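Local atomic coordinates of alpha-1,3-glucanase (Streptomyces thermodiastaticus, PDB entry 7C7D), a protein that probably hydrolyses alpha-1,3-glucan, as a thermostable glycoside hydrolase of family GH87 whose catalytic unit carries a bound calcium ion. Residues D306-G311 / V327-L333; T250-V256 / H275-Q279; P58-A64 / F103-R107; S85-G89 / V190-D194; G448-G454 / A485-D491. All coordinates share one frame. Residues are numbered along the deposited sequence.

Contact 1: D306-G311 / V327-L333; sequences DNFVNG and VKVGLWL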
# COMPACT_ATOMS: atom_id res chain seq x y z
N ASP A 306 -15.48 -5.69 -6.54
CA ASP A 306 -15.72 -5.81 -5.10
C ASP A 306 -14.94 -4.75 -4.33
O ASP A 306 -14.16 -5.04 -3.43
CB ASP A 306 -15.32 -7.19 -4.60
CG ASP A 306 -15.97 -8.31 -5.36
OD1 ASP A 306 -17.14 -8.15 -5.79
OD2 ASP A 306 -15.31 -9.36 -5.53
N ASN A 307 -15.21 -3.49 -4.67
CA ASN A 307 -14.32 -2.39 -4.36
C ASN A 307 -15.05 -1.31 -3.57
O ASN A 307 -16.28 -1.27 -3.52
CB ASN A 307 -13.78 -1.80 -5.66
CG ASN A 307 -13.04 -2.84 -6.49
OD1 ASN A 307 -12.50 -3.79 -5.94
ND2 ASN A 307 -13.01 -2.66 -7.81
N PHE A 308 -14.28 -0.42 -2.93
CA PHE A 308 -14.87 0.76 -2.30
C PHE A 308 -15.32 1.77 -3.35
O PHE A 308 -16.49 2.15 -3.40
CB PHE A 308 -13.89 1.32 -1.25
CG PHE A 308 -14.01 2.81 -0.99
CD1 PHE A 308 -15.19 3.38 -0.52
CD2 PHE A 308 -12.92 3.64 -1.18
CE1 PHE A 308 -15.28 4.75 -0.27
CE2 PHE A 308 -12.99 5.00 -0.92
CZ PHE A 308 -14.16 5.57 -0.47
N VAL A 309 -14.42 2.17 -4.25
CA VAL A 309 -14.77 3.00 -5.39
C VAL A 309 -14.36 2.27 -6.66
O VAL A 309 -13.22 1.80 -6.77
CB VAL A 309 -14.11 4.39 -5.34
CG1 VAL A 309 -14.35 5.14 -6.64
CG2 VAL A 309 -14.66 5.17 -4.16
N ASN A 310 -15.29 2.17 -7.61
CA ASN A 310 -15.04 1.54 -8.90
C ASN A 310 -15.50 2.51 -9.98
O ASN A 310 -16.70 2.74 -10.12
CB ASN A 310 -15.81 0.23 -8.99
CG ASN A 310 -15.33 -0.65 -10.11
OD1 ASN A 310 -14.28 -1.27 -10.00
ND2 ASN A 310 -16.11 -0.73 -11.19
N GLY A 311 -14.55 3.06 -10.73
CA GLY A 311 -14.89 3.92 -11.84
C GLY A 311 -14.51 5.37 -11.63
O GLY A 311 -13.35 5.70 -11.32
N VAL A 327 -11.86 -5.06 1.21
CA VAL A 327 -12.39 -5.02 -0.15
C VAL A 327 -11.34 -5.64 -1.07
O VAL A 327 -10.27 -6.07 -0.62
CB VAL A 327 -12.78 -3.59 -0.58
CG1 VAL A 327 -13.95 -3.10 0.26
CG2 VAL A 327 -11.60 -2.61 -0.43
N LYS A 328 -11.65 -5.71 -2.37
CA LYS A 328 -10.66 -6.21 -3.32
C LYS A 328 -9.67 -5.11 -3.67
O LYS A 328 -8.48 -5.19 -3.34
CB LYS A 328 -11.35 -6.77 -4.57
CG LYS A 328 -10.37 -7.40 -5.55
CD LYS A 328 -11.01 -7.82 -6.86
CE LYS A 328 -11.41 -6.62 -7.69
NZ LYS A 328 -11.69 -7.02 -9.10
N VAL A 329 -10.15 -4.05 -4.33
CA VAL A 329 -9.38 -2.84 -4.57
C VAL A 329 -10.02 -1.72 -3.77
O VAL A 329 -11.25 -1.59 -3.74
CB VAL A 329 -9.32 -2.48 -6.07
CG1 VAL A 329 -8.57 -1.17 -6.29
CG2 VAL A 329 -8.67 -3.60 -6.84
N GLY A 330 -9.20 -0.90 -3.11
CA GLY A 330 -9.76 0.27 -2.45
C GLY A 330 -10.41 1.22 -3.44
O GLY A 330 -11.62 1.47 -3.38
N LEU A 331 -9.62 1.77 -4.36
CA LEU A 331 -10.12 2.67 -5.39
C LEU A 331 -9.58 2.21 -6.73
O LEU A 331 -8.37 2.32 -6.99
CB LEU A 331 -9.74 4.13 -5.12
CG LEU A 331 -10.29 4.77 -3.84
CD1 LEU A 331 -9.37 4.53 -2.64
CD2 LEU A 331 -10.51 6.26 -4.03
N TRP A 332 -10.46 1.68 -7.56
CA TRP A 332 -10.14 1.31 -8.93
C TRP A 332 -10.71 2.42 -9.79
O TRP A 332 -11.93 2.49 -9.99
CB TRP A 332 -10.76 -0.04 -9.25
CG TRP A 332 -10.35 -0.53 -10.57
CD1 TRP A 332 -9.15 -1.08 -10.90
CD2 TRP A 332 -11.11 -0.46 -11.78
NE1 TRP A 332 -9.13 -1.39 -12.23
CE2 TRP A 332 -10.32 -1.02 -12.80
CE3 TRP A 332 -12.40 0.01 -12.09
CZ2 TRP A 332 -10.77 -1.13 -14.11
CZ3 TRP A 332 -12.84 -0.11 -13.39
CH2 TRP A 332 -12.03 -0.67 -14.38
N LEU A 333 -9.85 3.32 -10.25
CA LEU A 333 -10.29 4.58 -10.84
C LEU A 333 -10.06 4.57 -12.35
O LEU A 333 -8.96 4.24 -12.82
CB LEU A 333 -9.56 5.76 -10.19
CG LEU A 333 -9.92 5.96 -8.72
CD1 LEU A 333 -8.87 6.78 -7.97
CD2 LEU A 333 -11.30 6.60 -8.57
O HOH W 1 -11.71 -4.25 -10.01
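Two successive coils of a parallel beta-helix, the fold of the pectate lyase-like superfamily, pair here in register from Asp-306 with Lys-328 to Gly-311 with Leu-333. Strands 309-311 and 331-333 run 11° from parallel and 4.8 Å apart, joined by Val-309 N to Gly-330 O (3.0 Å), Trp-332 N to Val-309 O (2.9 Å) and Gly-311 N to Trp-332 O (2.8 Å). Asn-307, in the m rotamer, swings its carboxamide over the corner ahead of the strands: OD1 accepts the backbone N of Val-329 (2.9 Å), while ND2 donates to Asn-310 OD1 (2.9 Å) and to a water that also accepts from Lys-328 NZ, itself hydrogen-bonded to the carbonyls of Ser-304 and Val-301. Asn-310 and Trp-332, both t at chi1, lie side by side on one face, and Asn-310 ND2 reaches on to Asp-278. On the other face, Val-309 sets CG1 3.9 Å from CD2 of Leu-333 and CB 4.1 Å from Leu-331 CG. The t rotamer of Phe-308 sends its ring alongside Leu-331, with CD2 3.9 Å from Leu-331 CG.

Contact 2: T250-V256 / H275-Q279; sequences TGPLSGV and HFIDQ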
# COMPACT_ATOMS: atom_id res chain seq x y z
N THR A 250 -25.59 -2.92 0.51
CA THR A 250 -25.33 -3.92 -0.51
C THR A 250 -24.76 -3.26 -1.76
O THR A 250 -23.83 -3.79 -2.38
CB THR A 250 -26.59 -4.71 -0.86
OG1 THR A 250 -27.63 -3.82 -1.27
CG2 THR A 250 -27.05 -5.51 0.34
N GLY A 251 -25.29 -2.09 -2.13
CA GLY A 251 -24.71 -1.30 -3.18
C GLY A 251 -25.03 -1.85 -4.56
O GLY A 251 -25.76 -2.84 -4.70
N PRO A 252 -24.49 -1.21 -5.61
CA PRO A 252 -23.64 -0.03 -5.52
C PRO A 252 -24.45 1.24 -5.57
O PRO A 252 -25.61 1.25 -6.01
CB PRO A 252 -22.83 -0.13 -6.81
CG PRO A 252 -23.81 -0.70 -7.80
CD PRO A 252 -24.70 -1.64 -7.00
N LEU A 253 -23.85 2.33 -5.10
CA LEU A 253 -24.33 3.66 -5.38
C LEU A 253 -23.75 4.12 -6.71
O LEU A 253 -22.55 3.94 -6.97
CB LEU A 253 -23.92 4.64 -4.28
CG LEU A 253 -24.43 4.32 -2.87
CD1 LEU A 253 -23.78 5.21 -1.82
CD2 LEU A 253 -25.94 4.45 -2.81
N SER A 254 -24.60 4.70 -7.55
CA SER A 254 -24.19 5.36 -8.78
C SER A 254 -24.89 6.71 -8.84
O SER A 254 -25.71 7.05 -7.98
CB SER A 254 -24.48 4.47 -10.00
OG SER A 254 -25.88 4.29 -10.14
N GLY A 255 -24.59 7.50 -9.86
CA GLY A 255 -25.08 8.86 -9.84
C GLY A 255 -24.57 9.67 -8.66
O GLY A 255 -25.21 10.65 -8.26
N VAL A 256 -23.45 9.27 -8.08
CA VAL A 256 -22.83 10.05 -7.01
C VAL A 256 -22.11 11.23 -7.66
O VAL A 256 -21.07 11.06 -8.30
CB VAL A 256 -21.89 9.20 -6.15
CG1 VAL A 256 -21.38 10.02 -4.98
CG2 VAL A 256 -22.60 7.94 -5.65
N HIS A 275 -19.17 -3.22 -2.27
CA HIS A 275 -19.45 -2.70 -3.61
C HIS A 275 -20.10 -1.33 -3.43
O HIS A 275 -21.28 -1.15 -3.71
CB HIS A 275 -20.40 -3.66 -4.33
CG HIS A 275 -20.59 -3.37 -5.79
ND1 HIS A 275 -21.73 -3.74 -6.47
CD2 HIS A 275 -19.78 -2.79 -6.70
CE1 HIS A 275 -21.62 -3.38 -7.73
NE2 HIS A 275 -20.45 -2.80 -7.90
N PHE A 276 -19.33 -0.36 -2.94
CA PHE A 276 -19.92 0.85 -2.40
C PHE A 276 -20.33 1.85 -3.48
O PHE A 276 -21.51 2.18 -3.61
CB PHE A 276 -18.99 1.48 -1.36
CG PHE A 276 -19.54 2.72 -0.72
CD1 PHE A 276 -20.69 2.68 0.04
CD2 PHE A 276 -18.90 3.94 -0.90
CE1 PHE A 276 -21.19 3.83 0.62
CE2 PHE A 276 -19.39 5.09 -0.32
CZ PHE A 276 -20.54 5.04 0.44
N ILE A 277 -19.37 2.35 -4.26
CA ILE A 277 -19.65 3.23 -5.39
C ILE A 277 -19.13 2.55 -6.65
O ILE A 277 -17.98 2.10 -6.69
CB ILE A 277 -19.01 4.62 -5.20
CG1 ILE A 277 -19.74 5.39 -4.11
CG2 ILE A 277 -19.01 5.40 -6.51
CD1 ILE A 277 -19.00 6.64 -3.64
N ASP A 278 -19.98 2.47 -7.67
CA ASP A 278 -19.60 1.85 -8.94
C ASP A 278 -20.31 2.62 -10.05
O ASP A 278 -21.53 2.50 -10.22
CB ASP A 278 -19.99 0.37 -8.94
CG ASP A 278 -19.44 -0.40 -10.12
OD1 ASP A 278 -18.86 0.21 -11.04
OD2 ASP A 278 -19.59 -1.64 -10.13
N GLN A 279 -19.56 3.44 -10.79
CA GLN A 279 -20.15 4.27 -11.82
C GLN A 279 -19.07 4.63 -12.82
O GLN A 279 -17.93 4.90 -12.44
CB GLN A 279 -20.76 5.54 -11.21
CG GLN A 279 -19.79 6.34 -10.36
CD GLN A 279 -20.47 7.46 -9.59
OE1 GLN A 279 -21.65 7.39 -9.29
NE2 GLN A 279 -19.72 8.50 -9.29
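The pyrrolidine ring of Pro-252 lies over a face of the His-275 imidazole in a CH-pi contact, with Pro-252 CB 3.7 Å from the centroid of the His-275 ring and 13° off its normal. The imidazole is held in turn by Asp-278 of its own segment, His-275 NE2 donating to Asp-278 OD2 at 2.7 Å, so proline, histidine and aspartate form one cluster at the edge of the contact. A cis peptide precedes Pro-252, and Gly-251 before it passes close to the carbonyl of His-275; a CB on Gly-251 would clash with that oxygen. Further along, the backbones meet in a single bridge: Leu-253 N donates to Phe-276 O (2.8 Å) and Leu-253 O accepts Asp-278 N (3.0 Å). The buried Leu-253 side chain places CD1 3.8 Å from Phe-276 CE1 and also touches Phe-228 of helix 225-234. Val-256 CG2 adds an apolar contact with Ile-277 CG1 at 4.1 Å. At the far end the Gln-279 carboxamide bonds both backbone groups of Val-256 as a peptide would, OE1 accepting Val-256 N at 2.9 Å and NE2 donating to Val-256 O at 3.1 Å; NE2 also bonds Ser-312 O. This is the N-terminal end of a parallel beta-helix, where segment 250-256 and helix 225-234 lie beside 277-279, the outermost strand of its sheet.

Contact 3: P58-A64 / F103-R107; sequences PFTSVEA and FTVPR. With CA (calcium ion), chain C.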
# COMPACT_ATOMS: atom_id res chain seq x y z
N PRO A 58 -1.46 10.49 12.40
CA PRO A 58 -1.71 10.72 13.83
C PRO A 58 -1.57 9.45 14.66
O PRO A 58 -2.22 9.32 15.70
CB PRO A 58 -3.17 11.20 13.83
CG PRO A 58 -3.78 10.40 12.71
CD PRO A 58 -2.71 10.33 11.64
N PHE A 59 -0.75 8.51 14.20
CA PHE A 59 -0.48 7.29 14.96
C PHE A 59 1.00 6.94 14.87
O PHE A 59 1.70 7.37 13.95
CB PHE A 59 -1.37 6.10 14.55
CG PHE A 59 -1.07 5.52 13.19
CD1 PHE A 59 -0.07 4.57 13.02
CD2 PHE A 59 -1.84 5.87 12.10
CE1 PHE A 59 0.18 4.01 11.77
CE2 PHE A 59 -1.60 5.32 10.84
CZ PHE A 59 -0.59 4.39 10.68
N THR A 60 1.45 6.13 15.83
CA THR A 60 2.80 5.59 15.83
C THR A 60 2.72 4.08 15.98
O THR A 60 1.98 3.58 16.83
CB THR A 60 3.63 6.20 16.96
OG1 THR A 60 3.77 7.60 16.72
CG2 THR A 60 5.00 5.57 17.03
N SER A 61 3.48 3.37 15.15
CA SER A 61 3.50 1.92 15.18
C SER A 61 4.61 1.43 16.10
O SER A 61 5.69 2.02 16.16
CB SER A 61 3.71 1.36 13.78
OG SER A 61 2.67 1.78 12.91
N VAL A 62 4.34 0.33 16.80
CA VAL A 62 5.34 -0.36 17.61
C VAL A 62 5.35 -1.82 17.19
O VAL A 62 4.31 -2.50 17.26
CB VAL A 62 5.03 -0.24 19.12
CG1 VAL A 62 6.11 -0.96 19.92
CG2 VAL A 62 4.93 1.23 19.53
N GLU A 63 6.50 -2.29 16.72
CA GLU A 63 6.60 -3.68 16.32
C GLU A 63 6.45 -4.58 17.53
O GLU A 63 7.02 -4.32 18.60
CB GLU A 63 7.96 -3.94 15.65
CG GLU A 63 8.19 -3.18 14.35
CD GLU A 63 7.36 -3.70 13.19
OE1 GLU A 63 7.38 -3.03 12.14
OE2 GLU A 63 6.70 -4.75 13.32
N ALA A 64 5.70 -5.67 17.38
CA ALA A 64 5.50 -6.57 18.50
C ALA A 64 6.81 -7.17 18.98
O ALA A 64 7.00 -7.39 20.18
CB ALA A 64 4.51 -7.67 18.11
N PHE A 103 3.18 -3.68 25.30
CA PHE A 103 3.72 -2.55 24.56
C PHE A 103 3.90 -1.36 25.48
O PHE A 103 3.04 -1.08 26.33
CB PHE A 103 2.75 -2.14 23.45
CG PHE A 103 2.63 -3.13 22.34
CD1 PHE A 103 3.45 -3.06 21.23
CD2 PHE A 103 1.66 -4.12 22.38
CE1 PHE A 103 3.33 -3.97 20.20
CE2 PHE A 103 1.54 -5.03 21.35
CZ PHE A 103 2.37 -4.95 20.26
N THR A 104 4.99 -0.64 25.30
CA THR A 104 5.14 0.67 25.90
C THR A 104 4.53 1.68 24.93
O THR A 104 4.94 1.77 23.77
CB THR A 104 6.60 0.99 26.20
OG1 THR A 104 7.07 0.08 27.20
CG2 THR A 104 6.73 2.42 26.71
N VAL A 105 3.54 2.43 25.41
CA VAL A 105 2.81 3.37 24.56
C VAL A 105 3.77 4.45 24.07
O VAL A 105 4.49 5.06 24.88
CB VAL A 105 1.64 3.97 25.35
CG1 VAL A 105 0.98 5.07 24.58
CG2 VAL A 105 0.63 2.88 25.69
N PRO A 106 3.84 4.71 22.76
CA PRO A 106 4.82 5.67 22.24
C PRO A 106 4.37 7.13 22.23
O PRO A 106 5.21 8.02 22.05
CB PRO A 106 5.02 5.18 20.79
CG PRO A 106 3.66 4.67 20.42
CD PRO A 106 3.14 4.00 21.68
N ARG A 107 3.08 7.39 22.43
CA ARG A 107 2.52 8.73 22.30
C ARG A 107 1.11 8.69 22.87
O ARG A 107 0.54 7.62 23.09
CB ARG A 107 2.44 9.14 20.83
CG ARG A 107 1.38 8.34 20.07
CD ARG A 107 1.46 8.57 18.59
NE ARG A 107 0.89 9.86 18.20
CZ ARG A 107 1.17 10.46 17.05
NH1 ARG A 107 0.62 11.63 16.77
NH2 ARG A 107 2.01 9.90 16.19
CA CA C . 6.62 -7.04 13.19
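Phe-103, next to last in strand 100-104, directs its ring at strand 59-63, placing CD1 3.6 Å from Val-62 CG1 and CZ 4.1 Å from Ala-64 CB. Thr-104 contributes little beyond its carbonyl, and Val-105 turns from the contact to lie against strand 178-183. Pro-106 then brings the chain back: its CG sits 3.8 Å from CG2 of Thr-60 and 3.8 Å from CG2 of Val-62, bridging the two side chains. Arg-107 closes the series with NH2 donating to Thr-60 OG1 at 2.9 Å, its guanidinium passing a face over the backbone between Pro-58 and Phe-59. No backbone hydrogen bond joins the segments, which run in nearly opposite directions; they belong to two antiparallel sheets of the N-terminal beta-sandwich-like domain and meet through side chains. Glu-63 points away and binds calcium through OE2 at 2.3 Å. Strand 59-63 thus meets 103-107 by apolar contacts and one arginine hydrogen bond, while its opposite side carries, among other side chains, the calcium ligand.

Contact 4: S85-G89 / V190-D194; sequences SEASG and VDVAD. With CA (calcium ion), chain C.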
# COMPACT_ATOMS: atom_id res chain seq x y z
N SER A 85 7.59 -13.76 6.49
CA SER A 85 7.91 -12.90 5.35
C SER A 85 6.90 -11.79 5.17
O SER A 85 7.25 -10.72 4.66
CB SER A 85 8.04 -13.71 4.06
OG SER A 85 6.77 -14.17 3.59
N GLU A 86 5.64 -12.02 5.57
CA GLU A 86 4.60 -11.02 5.42
C GLU A 86 4.46 -10.11 6.63
O GLU A 86 3.61 -9.22 6.63
CB GLU A 86 3.24 -11.67 5.09
CG GLU A 86 3.11 -12.16 3.65
CD GLU A 86 1.66 -12.41 3.24
OE1 GLU A 86 0.77 -12.30 4.10
OE2 GLU A 86 1.43 -12.72 2.05
N ALA A 87 5.26 -10.32 7.67
CA ALA A 87 5.20 -9.46 8.84
C ALA A 87 6.01 -8.18 8.62
O ALA A 87 7.07 -8.20 7.99
CB ALA A 87 5.76 -10.20 10.05
N SER A 88 5.49 -7.07 9.14
CA SER A 88 6.28 -5.85 9.23
C SER A 88 7.59 -6.15 9.96
O SER A 88 7.59 -6.78 11.02
CB SER A 88 5.47 -4.81 10.01
OG SER A 88 6.08 -3.54 9.98
N GLY A 89 8.71 -5.72 9.37
CA GLY A 89 10.00 -6.06 9.93
C GLY A 89 10.41 -7.51 9.76
O GLY A 89 11.45 -7.90 10.30
N VAL A 190 1.16 -11.79 16.62
CA VAL A 190 1.03 -10.34 16.62
C VAL A 190 2.22 -9.73 15.90
O VAL A 190 3.38 -10.00 16.26
CB VAL A 190 0.90 -9.80 18.05
CG1 VAL A 190 0.71 -8.29 18.03
CG2 VAL A 190 -0.28 -10.47 18.77
N ASP A 191 1.95 -8.89 14.90
CA ASP A 191 3.01 -8.32 14.07
C ASP A 191 3.44 -6.93 14.57
O ASP A 191 4.64 -6.69 14.80
CB ASP A 191 2.50 -8.23 12.64
CG ASP A 191 3.51 -7.64 11.68
OD1 ASP A 191 4.70 -7.48 12.07
OD2 ASP A 191 3.11 -7.35 10.53
N VAL A 192 2.48 -6.02 14.70
CA VAL A 192 2.75 -4.61 14.96
C VAL A 192 1.45 -4.01 15.47
O VAL A 192 0.36 -4.46 15.10
CB VAL A 192 3.29 -3.90 13.68
CG1 VAL A 192 2.35 -4.10 12.48
CG2 VAL A 192 3.55 -2.41 13.94
N ALA A 193 1.56 -3.02 16.35
CA ALA A 193 0.40 -2.31 16.88
C ALA A 193 0.55 -0.82 16.62
O ALA A 193 1.64 -0.26 16.77
CB ALA A 193 0.24 -2.57 18.38
N ASP A 194 -0.55 -0.18 16.23
CA ASP A 194 -0.58 1.25 15.95
C ASP A 194 -1.36 1.94 17.06
O ASP A 194 -2.46 1.52 17.42
CB ASP A 194 -1.28 1.55 14.62
CG ASP A 194 -0.74 0.75 13.45
OD1 ASP A 194 0.45 0.38 13.44
OD2 ASP A 194 -1.53 0.49 12.52
CA CA C . 6.62 -7.04 13.19
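This is a metal-mediated contact, in which a loop between strands 72-74 and 92-95 meets strand 188-196 of the N-terminal antiparallel sheet across a bound calcium ion. Only 146 Å² is covered in this buried contact, and the bonds carry the join. Asp-191 supplies two ligands, OD1 at 2.3 Å and its carbonyl O at 2.6 Å from the calcium, while Ser-88 gives its carbonyl O at 2.4 Å. The other carboxylate oxygen of Asp-191, OD2, accepts the backbone N of Ser-88 at 2.8 Å, so one side chain fixes both the ion and the loop that helps to bind it. Around them, Ala-87 CB comes within 3.5 Å of Asp-191 OD1, and Ser-88 CB packs 4.0 Å from CG1 of Val-192. Glu-63, Glu-65 and Gln-91 complete the site. Ser-88 O and Asp-191 OD1, 3.2 Å apart, are two oxygens brought together by the cation they share. Carboxylate and carbonyl ligands of this kind suit calcium, and their sources imply that the ion ties loop and sheet together.

Contact 5: G448-G454 / A485-D491; sequences GTITVDG and ARVDITD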
# COMPACT_ATOMS: atom_id res chain seq x y z
N GLY A 448 7.39 12.04 -21.36
CA GLY A 448 7.68 13.27 -20.64
C GLY A 448 8.75 13.03 -19.61
O GLY A 448 9.81 12.48 -19.92
N THR A 449 8.49 13.45 -18.37
CA THR A 449 9.43 13.32 -17.27
C THR A 449 8.77 12.51 -16.16
O THR A 449 7.65 12.81 -15.75
CB THR A 449 9.82 14.69 -16.74
OG1 THR A 449 10.39 15.46 -17.80
CG2 THR A 449 10.84 14.58 -15.61
N ILE A 450 9.47 11.50 -15.68
CA ILE A 450 9.05 10.74 -14.51
C ILE A 450 9.96 11.17 -13.37
O ILE A 450 11.17 10.93 -13.41
CB ILE A 450 9.13 9.23 -14.74
CG1 ILE A 450 8.52 8.83 -16.09
CG2 ILE A 450 8.48 8.50 -13.58
CD1 ILE A 450 7.04 9.16 -16.24
N THR A 451 9.38 11.80 -12.36
CA THR A 451 10.12 12.36 -11.24
C THR A 451 9.95 11.44 -10.04
O THR A 451 8.84 11.30 -9.52
CB THR A 451 9.58 13.76 -10.93
OG1 THR A 451 9.75 14.61 -12.07
CG2 THR A 451 10.31 14.36 -9.75
N VAL A 452 11.03 10.84 -9.59
CA VAL A 452 11.02 9.90 -8.47
C VAL A 452 11.95 10.50 -7.42
O VAL A 452 13.16 10.31 -7.47
CB VAL A 452 11.47 8.50 -8.90
CG1 VAL A 452 11.39 7.52 -7.74
CG2 VAL A 452 10.64 8.02 -10.10
N ASP A 453 11.39 11.24 -6.46
CA ASP A 453 12.19 12.10 -5.58
C ASP A 453 11.87 11.86 -4.11
O ASP A 453 10.70 11.86 -3.72
CB ASP A 453 11.92 13.57 -5.90
CG ASP A 453 12.65 14.50 -4.94
OD1 ASP A 453 13.90 14.51 -4.95
OD2 ASP A 453 11.98 15.20 -4.16
N GLY A 454 12.91 11.73 -3.29
CA GLY A 454 12.70 11.76 -1.85
C GLY A 454 12.06 10.53 -1.24
O GLY A 454 11.54 10.62 -0.13
N ALA A 485 10.74 8.37 -21.94
CA ALA A 485 10.67 9.48 -21.00
C ALA A 485 12.05 9.72 -20.41
O ALA A 485 12.95 8.88 -20.49
CB ALA A 485 9.70 9.14 -19.87
N ARG A 486 12.22 10.89 -19.81
CA ARG A 486 13.32 11.13 -18.89
C ARG A 486 12.89 10.63 -17.51
O ARG A 486 11.78 10.92 -17.06
CB ARG A 486 13.59 12.63 -18.85
CG ARG A 486 14.62 13.11 -17.86
CD ARG A 486 14.56 14.63 -17.81
NE ARG A 486 15.55 15.21 -16.91
CZ ARG A 486 16.59 15.92 -17.33
NH1 ARG A 486 16.77 16.13 -18.62
NH2 ARG A 486 17.45 16.41 -16.45
N VAL A 487 13.75 9.87 -16.85
CA VAL A 487 13.45 9.35 -15.52
C VAL A 487 14.51 9.89 -14.57
O VAL A 487 15.70 9.57 -14.71
CB VAL A 487 13.40 7.81 -15.49
CG1 VAL A 487 13.06 7.32 -14.10
CG2 VAL A 487 12.40 7.29 -16.52
N ASP A 488 14.08 10.73 -13.63
CA ASP A 488 14.97 11.42 -12.70
C ASP A 488 14.72 10.86 -11.31
O ASP A 488 13.65 11.08 -10.73
CB ASP A 488 14.70 12.92 -12.71
CG ASP A 488 15.01 13.55 -14.04
OD1 ASP A 488 16.05 13.21 -14.63
OD2 ASP A 488 14.22 14.40 -14.49
N ILE A 489 15.71 10.14 -10.77
CA ILE A 489 15.58 9.44 -9.50
C ILE A 489 16.51 10.15 -8.52
O ILE A 489 17.73 9.99 -8.58
CB ILE A 489 15.93 7.96 -9.64
CG1 ILE A 489 15.03 7.29 -10.69
CG2 ILE A 489 15.82 7.25 -8.30
CD1 ILE A 489 15.59 6.00 -11.25
N THR A 490 15.92 10.93 -7.62
CA THR A 490 16.69 11.84 -6.78
C THR A 490 16.37 11.65 -5.31
O THR A 490 15.24 11.34 -4.93
CB THR A 490 16.43 13.31 -7.15
OG1 THR A 490 15.02 13.57 -7.07
CG2 THR A 490 16.90 13.61 -8.55
N ASP A 491 17.39 11.86 -4.48
CA ASP A 491 17.26 11.87 -3.02
C ASP A 491 16.53 10.63 -2.51
O ASP A 491 15.55 10.71 -1.77
CB ASP A 491 16.64 13.16 -2.52
CG ASP A 491 17.57 14.34 -2.68
OD1 ASP A 491 18.76 14.12 -3.00
OD2 ASP A 491 17.11 15.48 -2.50
O HOH W 2 12.30 15.51 -12.61
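Every second residue on each strand turns its N and O to the other here, and the exchange forms an unbroken parallel ladder. Arg-486 N donates to Gly-448 O (2.9 Å), Ile-450 N to Arg-486 O (2.8 Å), Asp-488 N to Ile-450 O (2.9 Å), Val-452 N to Asp-488 O (2.9 Å), Thr-490 N to Val-452 O (2.8 Å) and Gly-454 N to Thr-490 O (2.9 Å). The intervening groups turn to the flanking coils: Thr-451 and Asp-453 bond to strand 415-423, and Val-487 to Asn-516. Among side chains, Thr-490 OG1 donates to Asp-453 OD1 at 2.6 Å. Asp-488 is served twice, its OD2 accepting Arg-486 NE at 2.9 Å within a salt bridge and also a water that lies 2.8 Å from Thr-451 OG1. These polar groups share one face; the other is apolar, with Ile-450 CB 4.2 Å from Val-487 CG2 and Val-452 CB 4.2 Å from Ile-489 CG1, packed against strands 432-435 and 474-477. Strands 449-453 and 486-490 lie 4.7 Å apart and 8° from parallel, in one-to-one register, and the chain turns corners at Gly-448 and Asp-491: the stacked coils of a right-handed parallel beta-helix.

Contacts 1, 2 and 5 stack coils of the beta-helix, whereas contacts 3 and 4 belong to the antiparallel N-terminal domain. Contacts 1 and 4 are buried; 2, 3 and 5 are partly buried. Contacts 1 and 2 are direct neighbours: strand 277-279 pairs with strand 309-311, Asn-310 N lying 2.8 Å from Ile-277 O, and the ladder fades from regular in contact 1 to a single bridge in contact 2. Contact 5 repeats the parallel pattern on another sheet, centred about 28 Å from the centre of contact 1. Contacts 3 and 4 share the calcium and neighbouring strands 59-63 and 188-196; contact 4 relies on ligation, contact 3 on apolar side chains and one arginine hydrogen bond.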